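Local coordinates for protein ADP-ribosylglycohydrolase (Thermus thermophilus, PDB 2YZW) that belongs to the ADP-ribosylglycohydrolase family, an all-alpha fold, and here holds two gadolinium ions side by side in a dinuclear metal site, at residues Q27-P32 with G249-T254; G17-D22 with G53-D58. All blocks are in the same frame, centred on the assembly; numbering follows the deposited sequence.

Contact 1: Q27-P32 with G249-T254. With GD3 (gadolinium ion), chain B; GD3 (gadolinium ion), chain C.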
ATOM      1  N   GLN A  27      13.684  -7.396  -2.341  1.00  8.10           N
ATOM      2  CA  GLN A  27      15.042  -7.765  -2.719  1.00  9.54           C
ATOM      3  C   GLN A  27      16.091  -7.113  -1.825  1.00 10.54           C
ATOM      4  O   GLN A  27      17.166  -7.672  -1.612  1.00 10.89           O
ATOM      5  CB  GLN A  27      15.300  -7.376  -4.179  1.00  9.98           C
ATOM      6  CG  GLN A  27      14.348  -8.052  -5.149  1.00 12.12           C
ATOM      7  CD  GLN A  27      14.544  -7.621  -6.595  1.00 13.36           C
ATOM      8  OE1 GLN A  27      13.748  -7.975  -7.464  1.00 14.78           O
ATOM      9  NE2 GLN A  27      15.602  -6.861  -6.860  1.00 13.63           N
ATOM     10  N   VAL A  28      15.779  -5.934  -1.296  1.00  9.38           N
ATOM     11  CA  VAL A  28      16.730  -5.227  -0.446  1.00 11.36           C
ATOM     12  C   VAL A  28      16.191  -4.809   0.917  1.00 10.64           C
ATOM     13  O   VAL A  28      16.753  -3.922   1.563  1.00 11.73           O
ATOM     14  CB  VAL A  28      17.275  -3.968  -1.155  1.00 10.93           C
ATOM     15  CG1 VAL A  28      18.094  -4.376  -2.371  1.00 12.17           C
ATOM     16  CG2 VAL A  28      16.121  -3.066  -1.574  1.00 12.33           C
ATOM     17  N   GLU A  29      15.111  -5.440   1.365  1.00 10.86           N
ATOM     18  CA  GLU A  29      14.555  -5.092   2.664  1.00 11.32           C
ATOM     19  C   GLU A  29      15.563  -5.402   3.770  1.00 11.99           C
ATOM     20  O   GLU A  29      16.237  -6.434   3.741  1.00 13.32           O
ATOM     21  CB  GLU A  29      13.246  -5.846   2.924  1.00 12.20           C
ATOM     22  CG  GLU A  29      12.675  -5.591   4.322  1.00 15.94           C
ATOM     23  CD  GLU A  29      11.260  -6.114   4.504  1.00 15.69           C
ATOM     24  OE1 GLU A  29      10.988  -7.253   4.072  1.00 14.85           O
ATOM     25  OE2 GLU A  29      10.419  -5.392   5.096  1.00 16.90           O
ATOM     26  N   GLY A  30      15.675  -4.488   4.729  1.00 12.32           N
ATOM     27  CA  GLY A  30      16.595  -4.682   5.836  1.00 13.50           C
ATOM     28  C   GLY A  30      17.992  -4.130   5.603  1.00 15.49           C
ATOM     29  O   GLY A  30      18.806  -4.088   6.530  1.00 16.73           O
ATOM     30  N   LEU A  31      18.280  -3.708   4.375  1.00 13.67           N
ATOM     31  CA  LEU A  31      19.597  -3.163   4.050  1.00 13.71           C
ATOM     32  C   LEU A  31      19.653  -1.654   4.237  1.00 14.60           C
ATOM     33  O   LEU A  31      18.770  -0.931   3.781  1.00 13.02           O
ATOM     34  CB  LEU A  31      19.969  -3.491   2.603  1.00 13.26           C
ATOM     35  CG  LEU A  31      20.081  -4.966   2.221  1.00 14.82           C
ATOM     36  CD1 LEU A  31      20.380  -5.088   0.733  1.00 13.66           C
ATOM     37  CD2 LEU A  31      21.171  -5.627   3.041  1.00 15.84           C
ATOM     38  N   PRO A  32      20.702  -1.156   4.909  1.00 14.75           N
ATOM     39  CA  PRO A  32      20.819   0.290   5.119  1.00 15.80           C
ATOM     40  C   PRO A  32      20.990   1.025   3.799  1.00 15.86           C
ATOM     41  O   PRO A  32      21.646   0.534   2.881  1.00 16.32           O
ATOM     42  CB  PRO A  32      22.056   0.412   6.005  1.00 16.01           C
ATOM     43  CG  PRO A  32      22.044  -0.864   6.774  1.00 16.70           C
ATOM     44  CD  PRO A  32      21.712  -1.877   5.701  1.00 14.10           C
ATOM     45  N   GLY A 249      16.215   1.421   1.054  1.00  9.83           N
ATOM     46  CA  GLY A 249      16.492   0.293   1.928  1.00 10.49           C
ATOM     47  C   GLY A 249      15.494   0.230   3.070  1.00 10.79           C
ATOM     48  O   GLY A 249      14.388   0.753   2.958  1.00  9.45           O
ATOM     49  N   GLY A 250      15.876  -0.402   4.177  1.00 10.05           N
ATOM     50  CA  GLY A 250      14.965  -0.513   5.304  1.00 10.78           C
ATOM     51  C   GLY A 250      13.739  -1.336   4.955  1.00 10.93           C
ATOM     52  O   GLY A 250      13.857  -2.427   4.393  1.00 11.50           O
ATOM     53  N   ASP A 251      12.558  -0.820   5.290  1.00  9.51           N
ATOM     54  CA  ASP A 251      11.305  -1.512   4.996  1.00  9.23           C
ATOM     55  C   ASP A 251      11.009  -1.234   3.524  1.00  8.91           C
ATOM     56  O   ASP A 251      10.003  -0.610   3.180  1.00  8.23           O
ATOM     57  CB  ASP A 251      10.181  -0.957   5.877  1.00  8.71           C
ATOM     58  CG  ASP A 251       8.988  -1.888   5.955  1.00 11.36           C
ATOM     59  OD1 ASP A 251       8.916  -2.823   5.134  1.00 10.51           O
ATOM     60  OD2 ASP A 251       8.123  -1.689   6.835  1.00 12.34           O
ATOM     61  N   ALA A 252      11.894  -1.714   2.657  1.00  7.83           N
ATOM     62  CA  ALA A 252      11.777  -1.468   1.225  1.00  6.04           C
ATOM     63  C   ALA A 252      10.584  -2.086   0.509  1.00  6.20           C
ATOM     64  O   ALA A 252      10.042  -1.479  -0.416  1.00  7.63           O
ATOM     65  CB  ALA A 252      13.074  -1.884   0.525  1.00  6.40           C
ATOM     66  N   ASP A 253      10.168  -3.282   0.909  1.00  6.78           N
ATOM     67  CA  ASP A 253       9.038  -3.889   0.223  1.00  7.18           C
ATOM     68  C   ASP A 253       7.751  -3.125   0.502  1.00  5.65           C
ATOM     69  O   ASP A 253       6.926  -2.952  -0.387  1.00  5.50           O
ATOM     70  CB  ASP A 253       8.877  -5.376   0.598  1.00  9.76           C
ATOM     71  CG  ASP A 253       8.514  -5.607   2.064  1.00  9.50           C
ATOM     72  OD1 ASP A 253       7.879  -6.649   2.328  1.00  9.43           O
ATOM     73  OD2 ASP A 253       8.862  -4.804   2.953  1.00  8.32           O
ATOM     74  N   THR A 254       7.595  -2.645   1.731  1.00  7.57           N
ATOM     75  CA  THR A 254       6.382  -1.922   2.095  1.00  8.09           C
ATOM     76  C   THR A 254       6.382  -0.479   1.577  1.00  8.88           C
ATOM     77  O   THR A 254       5.347   0.031   1.142  1.00  8.70           O
ATOM     78  CB  THR A 254       6.175  -1.965   3.615  1.00  8.23           C
ATOM     79  OG1 THR A 254       6.279  -3.328   4.055  1.00  9.28           O
ATOM     80  CG2 THR A 254       4.793  -1.438   3.985  1.00  9.37           C
TER
HETATM   81 GD   GD3 B 501       8.168  -4.888   5.304  1.00 15.53          GD
HETATM   82 GD   GD3 C 502       6.585  -7.913   3.724  1.00 12.72          GD
HETATM   83  O   HOH W   1       9.417  -4.333   7.417  1.00 15.05           O
HETATM   84  O   HOH W   2       8.586  -7.320   4.806  1.00 11.06           O
HETATM   85  O   HOH W   3       6.974  -8.556   6.043  1.00 12.01           O
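E29 reaches from the loop after helix 5-26 to D251 and D253 at the start of helix 252-267, and the three carboxylates build half of a dinuclear metal site. One gadolinium ion is bound by E29 OE2 at 2.3 Å, D251 OD1 at 2.2 Å and D253 OD2 at 2.5 Å; T254 OG1 and waters 1 and 2 are its further ligands. With CG anti to the backbone N (chi1 176°) and the chain extended beyond it, E29 spans the gap to this ion. D253 bridges the two ions, as water 2 does: its CG lies between backbone N and carbonyl carbon, OD2 binds the first gadolinium and OD1 the second, at 2.3 Å. The E29 and D253 carboxylate planes are turned 57° apart, and E29 OE2 and D253 OD2 come within 2.7 Å of each other because both bind the same ion. D251, the N-cap of the helix, also accepts a hydrogen bond from N128 through OD2.

Backbone bonds join the two segments beside the metals. G30 N donates to G250 O (2.8 Å, 166°), and G250 N returns a bond to L31 O (3.0 Å). G30 occupies the third position of a type II turn from V28 to L31, while G249 brings its bare CA against L31 O.

Apolar packing is slight: V28 CG2 rests 3.9 Å from A252 CB.

Contact 2: G17-D22 with G53-D58. With GD3 (gadolinium ion), chain C.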
ATOM      1  N   GLY A  17       0.741  -2.199  -9.206  1.00  8.03           N
ATOM      2  CA  GLY A  17       1.863  -1.402  -8.741  1.00  7.98           C
ATOM      3  C   GLY A  17       2.239  -1.770  -7.316  1.00  7.79           C
ATOM      4  O   GLY A  17       3.417  -1.748  -6.946  1.00  9.23           O
ATOM      5  N   LEU A  18       1.229  -2.096  -6.517  1.00  7.10           N
ATOM      6  CA  LEU A  18       1.433  -2.490  -5.128  1.00  6.41           C
ATOM      7  C   LEU A  18       2.320  -3.737  -5.098  1.00  7.08           C
ATOM      8  O   LEU A  18       3.330  -3.778  -4.392  1.00  5.29           O
ATOM      9  CB  LEU A  18       0.075  -2.783  -4.475  1.00  5.57           C
ATOM     10  CG  LEU A  18      -0.051  -3.059  -2.974  1.00  5.81           C
ATOM     11  CD1 LEU A  18      -1.531  -3.082  -2.604  1.00  4.65           C
ATOM     12  CD2 LEU A  18       0.598  -4.385  -2.611  1.00  6.97           C
ATOM     13  N   ALA A  19       1.939  -4.746  -5.877  1.00  7.37           N
ATOM     14  CA  ALA A  19       2.688  -5.999  -5.936  1.00  8.11           C
ATOM     15  C   ALA A  19       4.088  -5.810  -6.504  1.00  7.00           C
ATOM     16  O   ALA A  19       5.041  -6.424  -6.029  1.00  9.15           O
ATOM     17  CB  ALA A  19       1.927  -7.026  -6.763  1.00  8.10           C
ATOM     18  N   VAL A  20       4.213  -4.972  -7.527  1.00  6.36           N
ATOM     19  CA  VAL A  20       5.516  -4.713  -8.128  1.00  6.21           C
ATOM     20  C   VAL A  20       6.461  -4.104  -7.089  1.00  6.23           C
ATOM     21  O   VAL A  20       7.624  -4.498  -6.995  1.00  7.32           O
ATOM     22  CB  VAL A  20       5.383  -3.766  -9.341  1.00  7.52           C
ATOM     23  CG1 VAL A  20       6.751  -3.271  -9.781  1.00  8.54           C
ATOM     24  CG2 VAL A  20       4.688  -4.505 -10.494  1.00  8.07           C
ATOM     25  N   GLY A  21       5.951  -3.154  -6.306  1.00  6.25           N
ATOM     26  CA  GLY A  21       6.767  -2.515  -5.287  1.00  5.79           C
ATOM     27  C   GLY A  21       7.159  -3.476  -4.179  1.00  6.45           C
ATOM     28  O   GLY A  21       8.272  -3.427  -3.663  1.00  6.30           O
ATOM     29  N   ASP A  22       6.228  -4.347  -3.809  1.00  6.47           N
ATOM     30  CA  ASP A  22       6.459  -5.343  -2.773  1.00  6.38           C
ATOM     31  C   ASP A  22       7.576  -6.286  -3.233  1.00  7.55           C
ATOM     32  O   ASP A  22       8.559  -6.493  -2.517  1.00  7.59           O
ATOM     33  CB  ASP A  22       5.148  -6.104  -2.527  1.00  6.81           C
ATOM     34  CG  ASP A  22       5.249  -7.149  -1.418  1.00  5.91           C
ATOM     35  OD1 ASP A  22       6.258  -7.198  -0.683  1.00  8.15           O
ATOM     36  OD2 ASP A  22       4.281  -7.926  -1.278  1.00  7.22           O
ATOM     37  N   GLY A  53      10.088 -11.554  -9.127  1.00 11.38           N
ATOM     38  CA  GLY A  53       8.669 -11.259  -9.237  1.00 11.29           C
ATOM     39  C   GLY A  53       7.781 -11.758  -8.113  1.00 10.28           C
ATOM     40  O   GLY A  53       6.567 -11.567  -8.159  1.00 11.76           O
ATOM     41  N   PHE A  54       8.357 -12.410  -7.110  1.00 11.22           N
ATOM     42  CA  PHE A  54       7.553 -12.895  -5.996  1.00 12.02           C
ATOM     43  C   PHE A  54       7.434 -11.837  -4.911  1.00 11.60           C
ATOM     44  O   PHE A  54       8.426 -11.255  -4.483  1.00 12.03           O
ATOM     45  CB  PHE A  54       8.146 -14.180  -5.407  1.00 12.63           C
ATOM     46  CG  PHE A  54       7.613 -15.436  -6.044  1.00 13.16           C
ATOM     47  CD1 PHE A  54       7.772 -15.661  -7.408  1.00 13.93           C
ATOM     48  CD2 PHE A  54       6.936 -16.382  -5.283  1.00 14.07           C
ATOM     49  CE1 PHE A  54       7.264 -16.813  -8.009  1.00 16.16           C
ATOM     50  CE2 PHE A  54       6.422 -17.539  -5.875  1.00 15.78           C
ATOM     51  CZ  PHE A  54       6.587 -17.754  -7.240  1.00 14.81           C
ATOM     52  N   TRP A  55       6.204 -11.589  -4.483  1.00 11.79           N
ATOM     53  CA  TRP A  55       5.935 -10.605  -3.443  1.00 11.06           C
ATOM     54  C   TRP A  55       5.818 -11.263  -2.066  1.00 11.64           C
ATOM     55  O   TRP A  55       6.111 -12.450  -1.914  1.00 13.68           O
ATOM     56  CB  TRP A  55       4.664  -9.822  -3.789  1.00 10.37           C
ATOM     57  CG  TRP A  55       3.728 -10.577  -4.671  1.00  9.28           C
ATOM     58  CD1 TRP A  55       3.636 -10.499  -6.034  1.00 10.57           C
ATOM     59  CD2 TRP A  55       2.760 -11.545  -4.258  1.00  9.15           C
ATOM     60  NE1 TRP A  55       2.667 -11.359  -6.493  1.00  8.97           N
ATOM     61  CE2 TRP A  55       2.115 -12.013  -5.422  1.00 10.05           C
ATOM     62  CE3 TRP A  55       2.375 -12.063  -3.013  1.00  9.54           C
ATOM     63  CZ2 TRP A  55       1.103 -12.978  -5.380  1.00 10.29           C
ATOM     64  CZ3 TRP A  55       1.369 -13.024  -2.972  1.00 12.78           C
ATOM     65  CH2 TRP A  55       0.745 -13.469  -4.151  1.00 11.08           C
ATOM     66  N   THR A  56       5.385 -10.500  -1.067  1.00 10.43           N
ATOM     67  CA  THR A  56       5.297 -11.023   0.291  1.00 10.12           C
ATOM     68  C   THR A  56       3.933 -10.828   0.949  1.00  9.51           C
ATOM     69  O   THR A  56       2.912 -10.781   0.265  1.00  9.09           O
ATOM     70  CB  THR A  56       6.388 -10.380   1.170  1.00 10.78           C
ATOM     71  OG1 THR A  56       6.053  -9.012   1.431  1.00 10.33           O
ATOM     72  CG2 THR A  56       7.731 -10.426   0.442  1.00 12.59           C
ATOM     73  N   ASP A  57       3.920 -10.717   2.278  1.00  9.51           N
ATOM     74  CA  ASP A  57       2.670 -10.551   3.014  1.00  9.98           C
ATOM     75  C   ASP A  57       1.914  -9.287   2.628  1.00  8.79           C
ATOM     76  O   ASP A  57       0.684  -9.235   2.723  1.00  8.94           O
ATOM     77  CB  ASP A  57       2.920 -10.560   4.533  1.00 11.39           C
ATOM     78  CG  ASP A  57       3.776  -9.398   4.999  1.00 11.84           C
ATOM     79  OD1 ASP A  57       3.475  -8.817   6.064  1.00 13.33           O
ATOM     80  OD2 ASP A  57       4.762  -9.075   4.310  1.00 12.83           O
ATOM     81  N   ASP A  58       2.646  -8.267   2.193  1.00  7.67           N
ATOM     82  CA  ASP A  58       2.022  -7.011   1.801  1.00  8.74           C
ATOM     83  C   ASP A  58       0.956  -7.286   0.742  1.00  8.54           C
ATOM     84  O   ASP A  58      -0.207  -6.919   0.902  1.00  8.31           O
ATOM     85  CB  ASP A  58       3.071  -6.052   1.231  1.00  8.66           C
ATOM     86  CG  ASP A  58       4.227  -5.814   2.183  1.00 12.98           C
ATOM     87  OD1 ASP A  58       4.905  -6.797   2.563  1.00 11.04           O
ATOM     88  OD2 ASP A  58       4.466  -4.640   2.546  1.00 11.77           O
TER
HETATM   89 GD   GD3 C 502       6.585  -7.913   3.724  1.00 12.72          GD
HETATM   90  O   HOH W   2       8.586  -7.320   4.806  1.00 11.06           O
HETATM   91  O   HOH W   3       6.974  -8.556   6.043  1.00 12.01           O
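D22 OD2 is gripped twice: T56 N donates to it across the contact (2.8 Å, 165°), and T59 OG1, in the first turn of helix 57-72, bonds to it as well. The T56 amide comes from above the carboxylate plane, 46° out of it. The other oxygen, D22 OD1, lies 2.8 Å from T56 OG1, a likely hydrogen bond. Helix 5-26 presents this carboxylate with CG anti to the backbone N (chi1 -178°), aimed at the start of helix 57-72, where T56 is the N-cap.

T56 OG1 is also a metal ligand, 2.6 Å from the gadolinium that D253 OD1 also binds. D57 OD2 at 2.2 Å and D58 OD1 at 2.3 Å join it, so three consecutive residues clasp one ion; two waters add to the shell. The second D58 oxygen, OD2, is probably hydrogen-bonded to T254 OG1.

Packing flanks the polar cluster. W55 CB sits 3.2 Å from D22 OD2, and A19 CB meets W55 CD1 obliquely at 3.9 Å, while the indole NE1 bonds to H281 O.

D22 thus probably acts as a second-shell residue that helps to orient T56, and the nearby cation probably offsets the gathering of negative carboxylates.

Overall arrangement
The two contacts supply the two sides of one dinuclear gadolinium site, their centres about 13 Å apart. Contact 2 is buried nearer the middle of the chain, where helix 5-26 meets the start of helix 57-72; contact 1 is only partly buried and rests on a loop and the start of helix 252-267. Their segments alternate along the chain. In contact 1 paired backbone bonds hold the loops beside the metal ligands, whereas contact 2 relies on the D22 carboxylate behind the metal ligands, with a small A19-W55 touch beside it. The contacts also meet directly: D253 CB packs on D22 O, and water 2 lies on both ions.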